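Desmoplakin (PDB 3R6N) is a plakin-family protein of the desmosome that takes part in cell adhesion, probably helping to link cell junctions to the cytoskeleton. Local coordinates at residues I268-P273 with P337-A342; K282-R287 with L333-P338. One frame throughout, in Å; residues are numbered along the deposited sequence.

Interactions 1 and 2 both lie where the SH3 domain joins the spectrin repeats. Their centres are about 8 Å apart. Interaction 1 brings together the entry and exit of the domain, 268-273 and 337-342. Interaction 2 (282-287 with 333-338) pairs the first strand of the SH3 sheet, 285-288, with the last, 333-334. P337 and P338 belong to both. The two contacts also touch directly: Q270 N lies 2.9 Å from I335 O, a probable hydrogen bond, and V269 CG2 packs 3.7 Å from I334 CG1. P273 CB sits against I335 CD1. After strand 333-334 the chain runs through P336, P337 and P338 into helix 340-384.

Interaction 1: residues I268-P273 with P337-A342; sequences IVQLKP and PPNPLA
I268 meets N339 and A342 where the chain enters and leaves the SH3 domain. The loop after helix 234-265 here lies against the N-cap of helix 340-384. I268 CB packs on A342 CB at 4.0 Å, and both residues also touch F204 of helix 167-225. The carbonyl oxygen of I268 lies close to the CB atoms of P337 and N339. V269 turns its CB away from the exit chain, but V269 O receives a weak hydrogen bond from N339 ND2 (3.3 Å, with an N-H...O angle of 130°). Q270 CG lies 3.7 Å from N339 CB. Beyond CG the Q270 side chain is extended, and Q270 NE2 makes a weak hydrogen bond of 3.2 Å to P338 O. P340 CD lies 3.7 Å from Q270 NE2. The amide planes of Q270 and N339 are 25° apart. The K272 side chain crosses that of L341 at about a right angle, K272 CE 3.7 Å from L341 CD1; K272 NZ forms a salt bridge with D123. N339 serves both segments. With CG anti to the backbone N (chi1 171°), its amide lies by V269 O and Q270 CG. N339 OD1 accepts the capping bond from L341 N at 2.8 Å, with the donor above the carbonyl plane.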
ATOM      1  N   ILE A 268      -6.555   7.662  -3.089  1.00 68.10           N
ATOM      2  CA  ILE A 268      -5.205   7.581  -3.633  1.00 69.31           C
ATOM      3  C   ILE A 268      -4.182   8.270  -2.741  1.00 67.15           C
ATOM      4  O   ILE A 268      -4.345   9.428  -2.359  1.00 65.79           O
ATOM      5  CB  ILE A 268      -5.122   8.156  -5.054  1.00 70.24           C
ATOM      6  CG1 ILE A 268      -5.990   7.331  -6.004  1.00 72.85           C
ATOM      7  CG2 ILE A 268      -3.679   8.160  -5.534  1.00 70.35           C
ATOM      8  CD1 ILE A 268      -5.633   5.863  -6.037  1.00 74.73           C
ATOM      9  N   VAL A 269      -3.122   7.540  -2.427  1.00 65.73           N
ATOM     10  CA  VAL A 269      -2.089   7.995  -1.510  1.00 63.77           C
ATOM     11  C   VAL A 269      -1.158   9.010  -2.186  1.00 63.32           C
ATOM     12  O   VAL A 269      -1.300   9.282  -3.378  1.00 64.29           O
ATOM     13  CB  VAL A 269      -1.280   6.782  -1.003  1.00 64.36           C
ATOM     14  CG1 VAL A 269      -0.096   6.513  -1.919  1.00 65.44           C
ATOM     15  CG2 VAL A 269      -0.841   6.985   0.436  1.00 62.32           C
ATOM     16  N   GLN A 270      -0.216   9.572  -1.430  1.00 72.79           N
ATOM     17  CA  GLN A 270       0.753  10.514  -1.986  1.00 73.23           C
ATOM     18  C   GLN A 270       2.158   9.930  -2.040  1.00 73.00           C
ATOM     19  O   GLN A 270       2.661   9.408  -1.048  1.00 71.98           O
ATOM     20  CB  GLN A 270       0.776  11.807  -1.180  1.00 73.81           C
ATOM     21  CG  GLN A 270      -0.460  12.656  -1.350  1.00 74.96           C
ATOM     22  CD  GLN A 270      -0.227  14.101  -0.963  1.00 71.79           C
ATOM     23  OE1 GLN A 270       0.776  14.704  -1.350  1.00 73.63           O
ATOM     24  NE2 GLN A 270      -1.155  14.668  -0.198  1.00 71.04           N
ATOM     25  N   LEU A 271       2.799  10.039  -3.199  1.00 62.54           N
ATOM     26  CA  LEU A 271       4.128   9.469  -3.402  1.00 64.93           C
ATOM     27  C   LEU A 271       5.232  10.507  -3.618  1.00 63.23           C
ATOM     28  O   LEU A 271       6.347  10.335  -3.135  1.00 62.82           O
ATOM     29  CB  LEU A 271       4.107   8.482  -4.572  1.00 66.83           C
ATOM     30  CG  LEU A 271       3.897   7.003  -4.239  1.00 68.00           C
ATOM     31  CD1 LEU A 271       2.861   6.829  -3.151  1.00 66.79           C
ATOM     32  CD2 LEU A 271       3.511   6.217  -5.485  1.00 71.60           C
ATOM     33  N   LYS A 272       4.935  11.575  -4.348  1.00 70.61           N
ATOM     34  CA  LYS A 272       5.970  12.551  -4.681  1.00 72.34           C
ATOM     35  C   LYS A 272       6.717  13.093  -3.460  1.00 72.73           C
ATOM     36  O   LYS A 272       7.940  13.235  -3.495  1.00 73.61           O
ATOM     37  CB  LYS A 272       5.399  13.697  -5.516  1.00 74.51           C
ATOM     38  CG  LYS A 272       4.960  13.271  -6.901  1.00 74.68           C
ATOM     39  CD  LYS A 272       4.508  14.456  -7.727  1.00 76.92           C
ATOM     40  CE  LYS A 272       4.014  14.012  -9.089  1.00 77.13           C
ATOM     41  NZ  LYS A 272       5.094  13.340  -9.867  1.00 77.59           N
ATOM     42  N   PRO A 273       5.990  13.397  -2.376  1.00 64.85           N
ATOM     43  CA  PRO A 273       6.652  13.945  -1.185  1.00 65.22           C
ATOM     44  C   PRO A 273       7.685  13.003  -0.568  1.00 63.88           C
ATOM     45  O   PRO A 273       8.463  13.426   0.286  1.00 64.22           O
ATOM     46  CB  PRO A 273       5.489  14.175  -0.220  1.00 65.28           C
ATOM     47  CG  PRO A 273       4.305  14.366  -1.104  1.00 65.32           C
ATOM     48  CD  PRO A 273       4.522  13.424  -2.250  1.00 64.26           C
ATOM     49  N   PRO A 337      -4.105  10.135   1.759  1.00 61.58           N
ATOM     50  CA  PRO A 337      -4.900  11.121   1.022  1.00 65.13           C
ATOM     51  C   PRO A 337      -5.389  12.217   1.958  1.00 70.32           C
ATOM     52  O   PRO A 337      -5.238  12.074   3.170  1.00 70.53           O
ATOM     53  CB  PRO A 337      -6.076  10.292   0.484  1.00 63.77           C
ATOM     54  CG  PRO A 337      -6.087   9.053   1.290  1.00 60.92           C
ATOM     55  CD  PRO A 337      -4.663   8.780   1.626  1.00 58.64           C
ATOM     56  N   PRO A 338      -5.975  13.291   1.408  1.00 77.21           N
ATOM     57  CA  PRO A 338      -6.265  13.455  -0.020  1.00 77.88           C
ATOM     58  C   PRO A 338      -5.053  13.877  -0.849  1.00 77.72           C
ATOM     59  O   PRO A 338      -4.295  14.761  -0.444  1.00 80.34           O
ATOM     60  CB  PRO A 338      -7.314  14.563  -0.024  1.00 84.06           C
ATOM     61  CG  PRO A 338      -6.938  15.405   1.136  1.00 87.44           C
ATOM     62  CD  PRO A 338      -6.425  14.457   2.190  1.00 83.06           C
ATOM     63  N   ASN A 339      -4.878  13.234  -2.000  1.00 70.82           N
ATOM     64  CA  ASN A 339      -3.849  13.626  -2.952  1.00 70.87           C
ATOM     65  C   ASN A 339      -4.417  14.619  -3.957  1.00 76.31           C
ATOM     66  O   ASN A 339      -5.207  14.248  -4.820  1.00 75.64           O
ATOM     67  CB  ASN A 339      -3.284  12.398  -3.669  1.00 64.80           C
ATOM     68  CG  ASN A 339      -2.373  12.764  -4.828  1.00 65.01           C
ATOM     69  OD1 ASN A 339      -2.097  13.941  -5.074  1.00 69.74           O
ATOM     70  ND2 ASN A 339      -1.893  11.754  -5.544  1.00 60.84           N
ATOM     71  N   PRO A 340      -4.006  15.890  -3.847  1.00 74.72           N
ATOM     72  CA  PRO A 340      -4.552  16.978  -4.667  1.00 78.77           C
ATOM     73  C   PRO A 340      -4.351  16.740  -6.163  1.00 77.16           C
ATOM     74  O   PRO A 340      -5.137  17.226  -6.971  1.00 78.82           O
ATOM     75  CB  PRO A 340      -3.750  18.197  -4.201  1.00 80.08           C
ATOM     76  CG  PRO A 340      -2.492  17.632  -3.644  1.00 76.93           C
ATOM     77  CD  PRO A 340      -2.903  16.350  -2.991  1.00 75.13           C
ATOM     78  N   LEU A 341      -3.311  15.995  -6.522  1.00 82.63           N
ATOM     79  CA  LEU A 341      -3.058  15.658  -7.918  1.00 80.75           C
ATOM     80  C   LEU A 341      -4.087  14.669  -8.455  1.00 77.52           C
ATOM     81  O   LEU A 341      -4.384  14.661  -9.647  1.00 78.80           O
ATOM     82  CB  LEU A 341      -1.650  15.086  -8.082  1.00 75.95           C
ATOM     83  CG  LEU A 341      -0.514  16.097  -7.942  1.00 80.06           C
ATOM     84  CD1 LEU A 341       0.833  15.395  -7.861  1.00 75.04           C
ATOM     85  CD2 LEU A 341      -0.547  17.080  -9.102  1.00 85.69           C
ATOM     86  N   ALA A 342      -4.624  13.834  -7.569  1.00 67.46           N
ATOM     87  CA  ALA A 342      -5.631  12.849  -7.952  1.00 65.40           C
ATOM     88  C   ALA A 342      -7.034  13.449  -7.931  1.00 70.40           C
ATOM     89  O   ALA A 342      -7.820  13.235  -8.848  1.00 71.92           O
ATOM     90  CB  ALA A 342      -5.558  11.632  -7.047  1.00 60.49           C
TER

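Interaction 2: residues K282-R287 with L333-P338; sequences KPIILR and LIIPPP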
ATOM      1  N   LYS A 282       2.158  23.512   1.509  1.00124.42           N
ATOM      2  CA  LYS A 282       1.355  22.858   2.533  1.00120.11           C
ATOM      3  C   LYS A 282       2.192  21.798   3.238  1.00118.31           C
ATOM      4  O   LYS A 282       2.912  21.041   2.587  1.00119.70           O
ATOM      5  CB  LYS A 282       0.111  22.222   1.906  1.00119.07           C
ATOM      6  CG  LYS A 282      -0.823  21.555   2.906  1.00117.54           C
ATOM      7  CD  LYS A 282      -2.081  21.016   2.239  1.00116.54           C
ATOM      8  CE  LYS A 282      -1.772  19.834   1.334  1.00117.34           C
ATOM      9  NZ  LYS A 282      -3.016  19.209   0.798  1.00116.38           N
ATOM     10  N   PRO A 283       2.103  21.742   4.576  1.00 75.58           N
ATOM     11  CA  PRO A 283       2.880  20.769   5.346  1.00 73.66           C
ATOM     12  C   PRO A 283       2.435  19.347   5.021  1.00 71.98           C
ATOM     13  O   PRO A 283       1.270  19.121   4.693  1.00 72.84           O
ATOM     14  CB  PRO A 283       2.552  21.130   6.800  1.00 75.68           C
ATOM     15  CG  PRO A 283       1.219  21.757   6.735  1.00 78.44           C
ATOM     16  CD  PRO A 283       1.208  22.531   5.439  1.00 78.27           C
ATOM     17  N   ILE A 284       3.364  18.402   5.112  1.00 65.73           N
ATOM     18  CA  ILE A 284       3.111  17.034   4.688  1.00 64.23           C
ATOM     19  C   ILE A 284       2.679  16.149   5.857  1.00 68.52           C
ATOM     20  O   ILE A 284       3.437  15.942   6.806  1.00 68.70           O
ATOM     21  CB  ILE A 284       4.355  16.444   4.005  1.00 62.99           C
ATOM     22  CG1 ILE A 284       5.045  17.520   3.168  1.00 64.43           C
ATOM     23  CG2 ILE A 284       3.983  15.258   3.141  1.00 61.99           C
ATOM     24  CD1 ILE A 284       6.235  17.019   2.386  1.00 65.15           C
ATOM     25  N   ILE A 285       1.453  15.640   5.780  1.00 68.24           N
ATOM     26  CA  ILE A 285       0.888  14.801   6.830  1.00 70.97           C
ATOM     27  C   ILE A 285       1.214  13.327   6.600  1.00 64.99           C
ATOM     28  O   ILE A 285       0.953  12.785   5.526  1.00 57.84           O
ATOM     29  CB  ILE A 285      -0.646  14.940   6.893  1.00 68.48           C
ATOM     30  CG1 ILE A 285      -1.063  16.413   6.850  1.00 75.33           C
ATOM     31  CG2 ILE A 285      -1.196  14.234   8.124  1.00 68.16           C
ATOM     32  CD1 ILE A 285      -0.338  17.284   7.838  1.00 76.79           C
ATOM     33  N   LEU A 286       1.776  12.678   7.613  1.00 69.33           N
ATOM     34  CA  LEU A 286       2.121  11.266   7.518  1.00 64.98           C
ATOM     35  C   LEU A 286       1.228  10.420   8.424  1.00 64.74           C
ATOM     36  O   LEU A 286       0.566  10.940   9.322  1.00 68.13           O
ATOM     37  CB  LEU A 286       3.588  11.055   7.907  1.00 64.89           C
ATOM     38  CG  LEU A 286       4.619  11.955   7.222  1.00 66.67           C
ATOM     39  CD1 LEU A 286       5.993  11.747   7.826  1.00 67.77           C
ATOM     40  CD2 LEU A 286       4.642  11.702   5.724  1.00 64.38           C
ATOM     41  N   ARG A 287       1.203   9.115   8.176  1.00 75.32           N
ATOM     42  CA  ARG A 287       0.565   8.176   9.089  1.00 76.03           C
ATOM     43  C   ARG A 287       1.521   7.024   9.362  1.00 74.72           C
ATOM     44  O   ARG A 287       2.195   6.539   8.452  1.00 72.05           O
ATOM     45  CB  ARG A 287      -0.758   7.646   8.529  1.00 74.71           C
ATOM     46  CG  ARG A 287      -1.501   6.742   9.503  1.00 75.22           C
ATOM     47  CD  ARG A 287      -2.817   6.208   8.946  1.00 74.08           C
ATOM     48  NE  ARG A 287      -2.622   5.186   7.920  1.00 71.29           N
ATOM     49  CZ  ARG A 287      -3.013   5.313   6.654  1.00 69.86           C
ATOM     50  NH1 ARG A 287      -3.630   6.424   6.255  1.00 70.85           N
ATOM     51  NH2 ARG A 287      -2.792   4.333   5.783  1.00 68.39           N
ATOM     52  N   LEU A 333       6.382   4.842   7.359  1.00 54.97           N
ATOM     53  CA  LEU A 333       5.566   6.044   7.226  1.00 55.12           C
ATOM     54  C   LEU A 333       4.971   6.173   5.826  1.00 52.59           C
ATOM     55  O   LEU A 333       5.686   6.106   4.826  1.00 51.31           O
ATOM     56  CB  LEU A 333       6.390   7.292   7.538  1.00 57.81           C
ATOM     57  CG  LEU A 333       6.876   7.509   8.967  1.00 60.44           C
ATOM     58  CD1 LEU A 333       7.958   8.576   8.982  1.00 62.94           C
ATOM     59  CD2 LEU A 333       5.720   7.885   9.881  1.00 61.52           C
ATOM     60  N   ILE A 334       3.659   6.366   5.760  1.00 52.79           N
ATOM     61  CA  ILE A 334       2.988   6.583   4.487  1.00 51.16           C
ATOM     62  C   ILE A 334       2.436   8.005   4.445  1.00 53.30           C
ATOM     63  O   ILE A 334       2.394   8.687   5.471  1.00 55.90           O
ATOM     64  CB  ILE A 334       1.853   5.559   4.271  1.00 50.09           C
ATOM     65  CG1 ILE A 334       1.501   5.444   2.787  1.00 48.64           C
ATOM     66  CG2 ILE A 334       0.628   5.919   5.104  1.00 51.56           C
ATOM     67  CD1 ILE A 334       0.823   4.146   2.434  1.00 48.70           C
ATOM     68  N   ILE A 335       2.027   8.458   3.262  1.00 60.92           N
ATOM     69  CA  ILE A 335       1.457   9.794   3.117  1.00 64.20           C
ATOM     70  C   ILE A 335       0.014   9.694   2.631  1.00 63.86           C
ATOM     71  O   ILE A 335      -0.248   9.706   1.430  1.00 62.87           O
ATOM     72  CB  ILE A 335       2.278  10.666   2.142  1.00 65.50           C
ATOM     73  CG1 ILE A 335       3.778  10.487   2.393  1.00 65.19           C
ATOM     74  CG2 ILE A 335       1.873  12.127   2.260  1.00 70.28           C
ATOM     75  CD1 ILE A 335       4.661  11.368   1.534  1.00 67.27           C
ATOM     76  N   PRO A 336      -0.931   9.609   3.570  1.00 61.46           N
ATOM     77  CA  PRO A 336      -2.332   9.326   3.247  1.00 61.39           C
ATOM     78  C   PRO A 336      -2.985  10.446   2.435  1.00 64.31           C
ATOM     79  O   PRO A 336      -2.476  11.573   2.417  1.00 66.91           O
ATOM     80  CB  PRO A 336      -2.980   9.229   4.627  1.00 63.54           C
ATOM     81  CG  PRO A 336      -2.158  10.128   5.469  1.00 65.69           C
ATOM     82  CD  PRO A 336      -0.754   9.932   4.995  1.00 62.97           C
ATOM     83  N   PRO A 337      -4.105  10.135   1.759  1.00 61.58           N
ATOM     84  CA  PRO A 337      -4.900  11.121   1.022  1.00 65.13           C
ATOM     85  C   PRO A 337      -5.389  12.217   1.958  1.00 70.32           C
ATOM     86  O   PRO A 337      -5.238  12.074   3.170  1.00 70.53           O
ATOM     87  CB  PRO A 337      -6.076  10.292   0.484  1.00 63.77           C
ATOM     88  CG  PRO A 337      -6.087   9.053   1.290  1.00 60.92           C
ATOM     89  CD  PRO A 337      -4.663   8.780   1.626  1.00 58.64           C
ATOM     90  N   PRO A 338      -5.975  13.291   1.408  1.00 77.21           N
ATOM     91  CA  PRO A 338      -6.265  13.455  -0.020  1.00 77.88           C
ATOM     92  C   PRO A 338      -5.053  13.877  -0.849  1.00 77.72           C
ATOM     93  O   PRO A 338      -4.295  14.761  -0.444  1.00 80.34           O
ATOM     94  CB  PRO A 338      -7.314  14.563  -0.024  1.00 84.06           C
ATOM     95  CG  PRO A 338      -6.938  15.405   1.136  1.00 87.44           C
ATOM     96  CD  PRO A 338      -6.425  14.457   2.190  1.00 83.06           C
TER
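R287 and I334 form an antiparallel, hydrogen-bonded pair. R287 N donates to I334 O at 3.0 Å, and I334 N returns a bond of 3.1 Å to R287 O. The second bond is nearly straight, 172° at the hydrogen. I334 O also receives a CA-H...O contact from L286. The side chains of R287 and I334 lie side by side and point the same way. R287 CG is anti to the backbone N (chi1 -176°), and a bend of the side chain at chi3 places NE, with the guanidinium ending beside I334 and P336. I334 CG2 sits over one face of the guanidinium, offset toward its rim, 3.8 Å from R287 NH2. P336 approaches the same group obliquely, its CB near R287 NH1. L286 runs alongside I335, with L286 CD2 3.6 Å from I335 CG1, while L286 CD1 meets L333 CD1 at 3.9 Å. I284 CG2 touches I335 CG2, and P336 CD lies 3.4 Å from I285 O. Further out, W316 and V318 pack on L286 and L333. V193, H194 and E197 of helix 167-225 touch I334. L286 and I284 bond through their backbones to C305 and L307. The pairing of first and last strands is characteristic of the SH3 fold, here seated against helix 167-225.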